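Local coordinates for bartonella effector protein (Bep) substrate of VirB T4SS (Bartonella clarridgeiae, PDB 4YK2) that is an effector whose BID domain, the part modelled here, probably forms part of the signal for translocation through the VirB type IV secretion system, at residues A[62-73]-A[113-124]. Residues are numbered along the deposited sequence; the frame is centred on the assembly and turned at random.
Sequences IHENPSFTKIIS and IHKYADAVENSM
Pro-66 and Ala-117 bring the two backbones to 5.6 Å between their CA atoms, where the turn joining helices 56-64 and 69-78 lies against helix 106-123. Segment 69-73 runs antiparallel to 113-123, at 169°. This is helix packing within the four-helix bundle of the BID domain. Ala-117 sits at the middle. Its CB lies 3.1 Å from Thr-69 OG1 and 3.8 Å from Ile-62 CG2, so its small side chain lets the turn come close. Thr-69 OG1 stands beside its own backbone N (chi1 -62°). From there it bonds back to Pro-66 O, which also accepts from Thr-69 N. The same rotation sends Thr-69 CG2 to the His-114 ring.

Deeper in the bundle, Ile-62 and Ile-113 cross at about a right angle, with CD1 of the first 3.7 Å from CG2 of the second. Ile-62 CG2 also meets the edge of the Tyr-116 ring. Helix 106-123 also rests on helix 21-49, where Tyr-116 touches Glu-38. The Tyr-116 hydroxyl lies at the edge of the His-63 imidazole, near its plane, with OH 3.4 Å from CD2.

Toward the C-terminal end of helix 106-123, Val-120 CG1 packs on Pro-66 CG. Met-124 is poorly ordered; its extended chain probably brings CE against Pro-66 CD. Glu-121 bends at chi2 (94°) and brings OE2 3.6 Å from Pro-66 CB. At the other end, Ser-73 OG lies 3.4 Å from His-114 NE2. The same OG donates to Thr-69 O at 2.7 Å, on the opposite face of that carbonyl from Ser-73 N.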
ATOM      1  N   ILE A  62       0.345   1.513  10.199  1.00 22.91           N
ATOM      2  CA  ILE A  62      -1.013   1.888   9.832  1.00 21.60           C
ATOM      3  C   ILE A  62      -1.986   0.917  10.479  1.00 28.41           C
ATOM      4  O   ILE A  62      -3.019   1.323  11.017  1.00 28.12           O
ATOM      5  CB  ILE A  62      -1.191   1.930   8.297  1.00 21.59           C
ATOM      6  CG1 ILE A  62      -0.508   3.176   7.728  1.00 24.59           C
ATOM      7  CG2 ILE A  62      -2.665   1.934   7.915  1.00 23.54           C
ATOM      8  CD1 ILE A  62      -0.361   3.160   6.221  1.00 23.42           C
ATOM      9  N   HIS A  63      -1.655  -0.365  10.448  1.00 26.16           N
ATOM     10  CA  HIS A  63      -2.529  -1.362  11.062  1.00 26.70           C
ATOM     11  C   HIS A  63      -2.783  -1.036  12.534  1.00 32.88           C
ATOM     12  O   HIS A  63      -3.907  -1.136  13.026  1.00 26.55           O
ATOM     13  CB  HIS A  63      -1.935  -2.760  10.936  1.00 25.10           C
ATOM     14  CG  HIS A  63      -2.849  -3.841  11.432  1.00 28.65           C
ATOM     15  ND1 HIS A  63      -2.859  -4.262  12.745  1.00 31.91           N
ATOM     16  CD2 HIS A  63      -3.798  -4.564  10.795  1.00 31.65           C
ATOM     17  CE1 HIS A  63      -3.766  -5.212  12.891  1.00 38.81           C
ATOM     18  NE2 HIS A  63      -4.355  -5.412  11.725  1.00 36.65           N
ATOM     19  N   GLU A  64      -1.724  -0.638  13.223  1.00 28.60           N
ATOM     20  CA  GLU A  64      -1.791  -0.294  14.639  1.00 32.84           C
ATOM     21  C   GLU A  64      -2.517   1.027  14.869  1.00 34.11           C
ATOM     22  O   GLU A  64      -3.293   1.177  15.812  1.00 28.68           O
ATOM     23  CB  GLU A  64      -0.376  -0.224  15.215  1.00 37.17           C
ATOM     24  CG  GLU A  64      -0.214   0.733  16.381  1.00 54.50           C
ATOM     25  CD  GLU A  64      -0.627   0.127  17.694  1.00 69.31           C
ATOM     26  OE1 GLU A  64      -1.054  -1.049  17.698  1.00 73.44           O
ATOM     27  OE2 GLU A  64      -0.517   0.831  18.723  1.00 77.01           O
ATOM     28  N   ASN A  65      -2.248   1.996  14.006  1.00 29.63           N
ATOM     29  CA  ASN A  65      -2.898   3.286  14.106  1.00 26.36           C
ATOM     30  C   ASN A  65      -3.167   3.845  12.720  1.00 26.63           C
ATOM     31  O   ASN A  65      -2.306   4.498  12.145  1.00 25.17           O
ATOM     32  CB  ASN A  65      -2.045   4.264  14.917  1.00 29.24           C
ATOM     33  CG  ASN A  65      -2.786   5.556  15.215  1.00 41.19           C
ATOM     34  OD1 ASN A  65      -3.938   5.729  14.805  1.00 41.36           O
ATOM     35  ND2 ASN A  65      -2.139   6.465  15.939  1.00 42.12           N
ATOM     36  N   PRO A  66      -4.374   3.599  12.183  1.00 25.05           N
ATOM     37  CA  PRO A  66      -4.670   4.014  10.810  1.00 25.51           C
ATOM     38  C   PRO A  66      -4.672   5.521  10.601  1.00 26.70           C
ATOM     39  O   PRO A  66      -4.679   5.974   9.452  1.00 24.82           O
ATOM     40  CB  PRO A  66      -6.067   3.423  10.565  1.00 26.61           C
ATOM     41  CG  PRO A  66      -6.148   2.280  11.504  1.00 28.44           C
ATOM     42  CD  PRO A  66      -5.453   2.767  12.738  1.00 27.31           C
ATOM     43  N   SER A  67      -4.640   6.303  11.673  1.00 27.06           N
ATOM     44  CA  SER A  67      -4.529   7.751  11.495  1.00 32.66           C
ATOM     45  C   SER A  67      -3.170   8.163  10.885  1.00 33.90           C
ATOM     46  O   SER A  67      -3.017   9.297  10.425  1.00 33.62           O
ATOM     47  CB  SER A  67      -4.766   8.487  12.821  1.00 39.04           C
ATOM     48  OG  SER A  67      -3.690   8.315  13.725  1.00 46.92           O
ATOM     49  N   PHE A  68      -2.193   7.254  10.856  1.00 28.96           N
ATOM     50  CA  PHE A  68      -0.895   7.553  10.217  1.00 29.03           C
ATOM     51  C   PHE A  68      -0.950   7.489   8.679  1.00 32.04           C
ATOM     52  O   PHE A  68       0.013   7.865   8.004  1.00 34.35           O
ATOM     53  CB  PHE A  68       0.207   6.587  10.698  1.00 28.20           C
ATOM     54  CG  PHE A  68       0.798   6.941  12.037  1.00 26.39           C
ATOM     55  CD1 PHE A  68       1.474   8.135  12.221  1.00 29.78           C
ATOM     56  CD2 PHE A  68       0.694   6.063  13.107  1.00 28.21           C
ATOM     57  CE1 PHE A  68       2.020   8.463  13.459  1.00 29.88           C
ATOM     58  CE2 PHE A  68       1.245   6.381  14.345  1.00 31.98           C
ATOM     59  CZ  PHE A  68       1.910   7.582  14.517  1.00 31.48           C
ATOM     60  N   THR A  69      -2.068   7.014   8.135  1.00 28.19           N
ATOM     61  CA  THR A  69      -2.216   6.795   6.695  1.00 25.25           C
ATOM     62  C   THR A  69      -2.009   8.066   5.871  1.00 29.29           C
ATOM     63  O   THR A  69      -1.381   8.034   4.811  1.00 28.32           O
ATOM     64  CB  THR A  69      -3.606   6.199   6.369  1.00 30.47           C
ATOM     65  OG1 THR A  69      -3.728   4.919   7.002  1.00 26.85           O
ATOM     66  CG2 THR A  69      -3.791   6.028   4.861  1.00 29.21           C
ATOM     67  N   LYS A  70      -2.508   9.192   6.365  1.00 27.08           N
ATOM     68  CA  LYS A  70      -2.384  10.435   5.621  1.00 30.82           C
ATOM     69  C   LYS A  70      -0.909  10.838   5.432  1.00 25.26           C
ATOM     70  O   LYS A  70      -0.490  11.213   4.330  1.00 26.85           O
ATOM     71  CB  LYS A  70      -3.161  11.554   6.318  1.00 31.66           C
ATOM     72  CG  LYS A  70      -3.184  12.865   5.525  1.00 42.32           C
ATOM     73  CD  LYS A  70      -3.846  13.991   6.305  1.00 51.40           C
ATOM     74  CE  LYS A  70      -4.032  15.220   5.432  1.00 62.17           C
ATOM     75  NZ  LYS A  70      -4.977  16.198   6.046  1.00 71.65           N
ATOM     76  N   ILE A  71      -0.126  10.739   6.501  1.00 25.92           N
ATOM     77  CA  ILE A  71       1.286  11.138   6.475  1.00 27.04           C
ATOM     78  C   ILE A  71       2.104  10.227   5.561  1.00 25.09           C
ATOM     79  O   ILE A  71       2.867  10.682   4.709  1.00 25.50           O
ATOM     80  CB  ILE A  71       1.873  11.139   7.904  1.00 36.15           C
ATOM     81  CG1 ILE A  71       1.379  12.368   8.670  1.00 42.41           C
ATOM     82  CG2 ILE A  71       3.402  11.131   7.862  1.00 35.65           C
ATOM     83  CD1 ILE A  71       1.568  12.270  10.182  1.00 44.37           C
ATOM     84  N   ILE A  72       1.934   8.929   5.746  1.00 23.24           N
ATOM     85  CA  ILE A  72       2.613   7.945   4.923  1.00 26.37           C
ATOM     86  C   ILE A  72       2.239   8.077   3.437  1.00 26.46           C
ATOM     87  O   ILE A  72       3.118   8.035   2.572  1.00 23.67           O
ATOM     88  CB  ILE A  72       2.333   6.546   5.475  1.00 25.35           C
ATOM     89  CG1 ILE A  72       3.101   6.380   6.801  1.00 22.25           C
ATOM     90  CG2 ILE A  72       2.745   5.473   4.467  1.00 20.53           C
ATOM     91  CD1 ILE A  72       2.628   5.206   7.675  1.00 20.67           C
ATOM     92  N   SER A  73       0.953   8.287   3.149  1.00 21.94           N
ATOM     93  CA  SER A  73       0.465   8.413   1.772  1.00 22.82           C
ATOM     94  C   SER A  73       1.006   9.633   1.056  1.00 22.55           C
ATOM     95  O   SER A  73       1.333   9.567  -0.128  1.00 24.87           O
ATOM     96  CB  SER A  73      -1.073   8.476   1.750  1.00 24.88           C
ATOM     97  OG  SER A  73      -1.594   7.237   2.188  1.00 34.17           O
ATOM     98  N   ILE A 113      -3.363   1.366  -0.265  1.00 27.17           N
ATOM     99  CA  ILE A 113      -3.036   1.612   1.133  1.00 23.55           C
ATOM    100  C   ILE A 113      -4.197   2.317   1.838  1.00 22.91           C
ATOM    101  O   ILE A 113      -4.517   1.996   2.984  1.00 28.09           O
ATOM    102  CB  ILE A 113      -1.717   2.410   1.254  1.00 23.14           C
ATOM    103  CG1 ILE A 113      -0.536   1.519   0.867  1.00 20.38           C
ATOM    104  CG2 ILE A 113      -1.528   2.954   2.674  1.00 24.22           C
ATOM    105  CD1 ILE A 113       0.781   2.293   0.688  1.00 20.65           C
ATOM    106  N   HIS A 114      -4.852   3.255   1.156  1.00 25.75           N
ATOM    107  CA  HIS A 114      -6.031   3.914   1.728  1.00 25.80           C
ATOM    108  C   HIS A 114      -7.167   2.904   1.948  1.00 29.79           C
ATOM    109  O   HIS A 114      -7.839   2.938   2.982  1.00 26.90           O
ATOM    110  CB  HIS A 114      -6.524   5.059   0.837  1.00 32.01           C
ATOM    111  CG  HIS A 114      -5.821   6.362   1.071  1.00 48.22           C
ATOM    112  ND1 HIS A 114      -6.044   7.143   2.186  1.00 53.40           N
ATOM    113  CD2 HIS A 114      -4.910   7.034   0.320  1.00 47.71           C
ATOM    114  CE1 HIS A 114      -5.289   8.227   2.122  1.00 50.61           C
ATOM    115  NE2 HIS A 114      -4.596   8.189   0.996  1.00 39.29           N
ATOM    116  N   LYS A 115      -7.374   2.006   0.988  1.00 25.57           N
ATOM    117  CA  LYS A 115      -8.398   0.959   1.136  1.00 27.88           C
ATOM    118  C   LYS A 115      -8.078   0.005   2.284  1.00 31.08           C
ATOM    119  O   LYS A 115      -8.962  -0.363   3.053  1.00 28.61           O
ATOM    120  CB  LYS A 115      -8.557   0.173  -0.161  1.00 27.39           C
ATOM    121  CG  LYS A 115      -9.253   0.953  -1.262  1.00 33.68           C
ATOM    122  CD  LYS A 115      -9.477   0.095  -2.490  1.00 36.87           C
ATOM    123  CE  LYS A 115     -10.054   0.938  -3.626  1.00 48.29           C
ATOM    124  NZ  LYS A 115      -9.900   0.274  -4.949  1.00 50.77           N
ATOM    125  N   TYR A 116      -6.811  -0.390   2.391  1.00 26.58           N
ATOM    126  CA  TYR A 116      -6.340  -1.211   3.500  1.00 24.08           C
ATOM    127  C   TYR A 116      -6.627  -0.528   4.838  1.00 25.77           C
ATOM    128  O   TYR A 116      -7.216  -1.127   5.745  1.00 25.87           O
ATOM    129  CB  TYR A 116      -4.837  -1.492   3.333  1.00 20.42           C
ATOM    130  CG  TYR A 116      -4.186  -2.162   4.519  1.00 24.66           C
ATOM    131  CD1 TYR A 116      -4.260  -3.540   4.693  1.00 25.88           C
ATOM    132  CD2 TYR A 116      -3.474  -1.419   5.452  1.00 27.64           C
ATOM    133  CE1 TYR A 116      -3.664  -4.148   5.769  1.00 26.66           C
ATOM    134  CE2 TYR A 116      -2.874  -2.018   6.533  1.00 26.37           C
ATOM    135  CZ  TYR A 116      -2.968  -3.386   6.682  1.00 27.72           C
ATOM    136  OH  TYR A 116      -2.361  -3.981   7.758  1.00 31.89           O
ATOM    137  N   ALA A 117      -6.237   0.738   4.947  1.00 22.35           N
ATOM    138  CA  ALA A 117      -6.473   1.518   6.165  1.00 24.23           C
ATOM    139  C   ALA A 117      -7.953   1.633   6.514  1.00 24.55           C
ATOM    140  O   ALA A 117      -8.320   1.538   7.680  1.00 27.00           O
ATOM    141  CB  ALA A 117      -5.876   2.897   6.027  1.00 28.42           C
ATOM    142  N   ASP A 118      -8.793   1.868   5.508  1.00 26.23           N
ATOM    143  CA  ASP A 118     -10.236   1.954   5.713  1.00 29.46           C
ATOM    144  C   ASP A 118     -10.799   0.640   6.227  1.00 32.76           C
ATOM    145  O   ASP A 118     -11.671   0.629   7.095  1.00 34.87           O
ATOM    146  CB  ASP A 118     -10.960   2.332   4.416  1.00 36.64           C
ATOM    147  CG  ASP A 118     -10.773   3.793   4.036  1.00 44.51           C
ATOM    148  OD1 ASP A 118     -10.236   4.564   4.856  1.00 50.45           O
ATOM    149  OD2 ASP A 118     -11.178   4.169   2.915  1.00 47.90           O
ATOM    150  N   ALA A 119     -10.307  -0.468   5.677  1.00 31.90           N
ATOM    151  CA  ALA A 119     -10.800  -1.787   6.060  1.00 37.54           C
ATOM    152  C   ALA A 119     -10.372  -2.106   7.485  1.00 39.71           C
ATOM    153  O   ALA A 119     -11.150  -2.652   8.264  1.00 35.63           O
ATOM    154  CB  ALA A 119     -10.304  -2.849   5.098  1.00 30.68           C
ATOM    155  N   VAL A 120      -9.138  -1.755   7.828  1.00 32.38           N
ATOM    156  CA  VAL A 120      -8.648  -1.939   9.189  1.00 30.74           C
ATOM    157  C   VAL A 120      -9.454  -1.070  10.155  1.00 32.50           C
ATOM    158  O   VAL A 120      -9.903  -1.535  11.205  1.00 33.85           O
ATOM    159  CB  VAL A 120      -7.145  -1.618   9.294  1.00 30.20           C
ATOM    160  CG1 VAL A 120      -6.700  -1.652  10.752  1.00 30.63           C
ATOM    161  CG2 VAL A 120      -6.320  -2.595   8.455  1.00 25.84           C
ATOM    162  N   GLU A 121      -9.627   0.195   9.793  1.00 29.08           N
ATOM    163  CA  GLU A 121     -10.372   1.146  10.610  1.00 37.62           C
ATOM    164  C   GLU A 121     -11.807   0.677  10.836  1.00 41.42           C
ATOM    165  O   GLU A 121     -12.376   0.880  11.907  1.00 45.03           O
ATOM    166  CB  GLU A 121     -10.373   2.527   9.946  1.00 47.11           C
ATOM    167  CG  GLU A 121     -11.070   3.611  10.738  1.00 62.17           C
ATOM    168  CD  GLU A 121     -10.117   4.393  11.614  1.00 72.77           C
ATOM    169  OE1 GLU A 121     -10.237   4.310  12.854  1.00 78.45           O
ATOM    170  OE2 GLU A 121      -9.253   5.100  11.058  1.00 75.90           O
ATOM    171  N   ASN A 122     -12.388   0.042   9.826  1.00 37.16           N
ATOM    172  CA  ASN A 122     -13.764  -0.422   9.935  1.00 41.85           C
ATOM    173  C   ASN A 122     -13.860  -1.664  10.813  1.00 48.92           C
ATOM    174  O   ASN A 122     -14.840  -1.844  11.534  1.00 55.81           O
ATOM    175  CB  ASN A 122     -14.355  -0.716   8.552  1.00 42.69           C
ATOM    176  CG  ASN A 122     -15.699  -1.432   8.636  1.00 59.78           C
ATOM    177  OD1 ASN A 122     -16.741  -0.803   8.844  1.00 66.88           O
ATOM    178  ND2 ASN A 122     -15.677  -2.754   8.491  1.00 61.58           N
ATOM    179  N   SER A 123     -12.847  -2.520  10.753  1.00 48.25           N
ATOM    180  CA  SER A 123     -12.860  -3.760  11.517  1.00 54.49           C
ATOM    181  C   SER A 123     -12.759  -3.487  13.012  1.00 63.59           C
ATOM    182  O   SER A 123     -13.195  -4.301  13.824  1.00 65.65           O
ATOM    183  CB  SER A 123     -11.720  -4.676  11.083  1.00 55.11           C
ATOM    184  OG  SER A 123     -10.468  -4.131  11.465  1.00 56.93           O
ATOM    185  N   MET A 124     -12.182  -2.341  13.368  1.00 71.20           N
ATOM    186  CA  MET A 124     -12.025  -1.959  14.770  1.00 73.61           C
ATOM    187  C   MET A 124     -13.379  -1.651  15.418  1.00 80.65           C
ATOM    188  O   MET A 124     -13.481  -1.571  16.642  1.00 88.65           O
ATOM    189  CB  MET A 124     -11.084  -0.749  14.902  1.00 68.37           C
ATOM    190  CG  MET A 124      -9.604  -1.068  14.674  1.00 61.90           C
ATOM    191  SD  MET A 124      -8.507   0.381  14.671  1.00 57.77           S
ATOM    192  CE  MET A 124      -6.905  -0.425  14.624  1.00 52.98           C
TER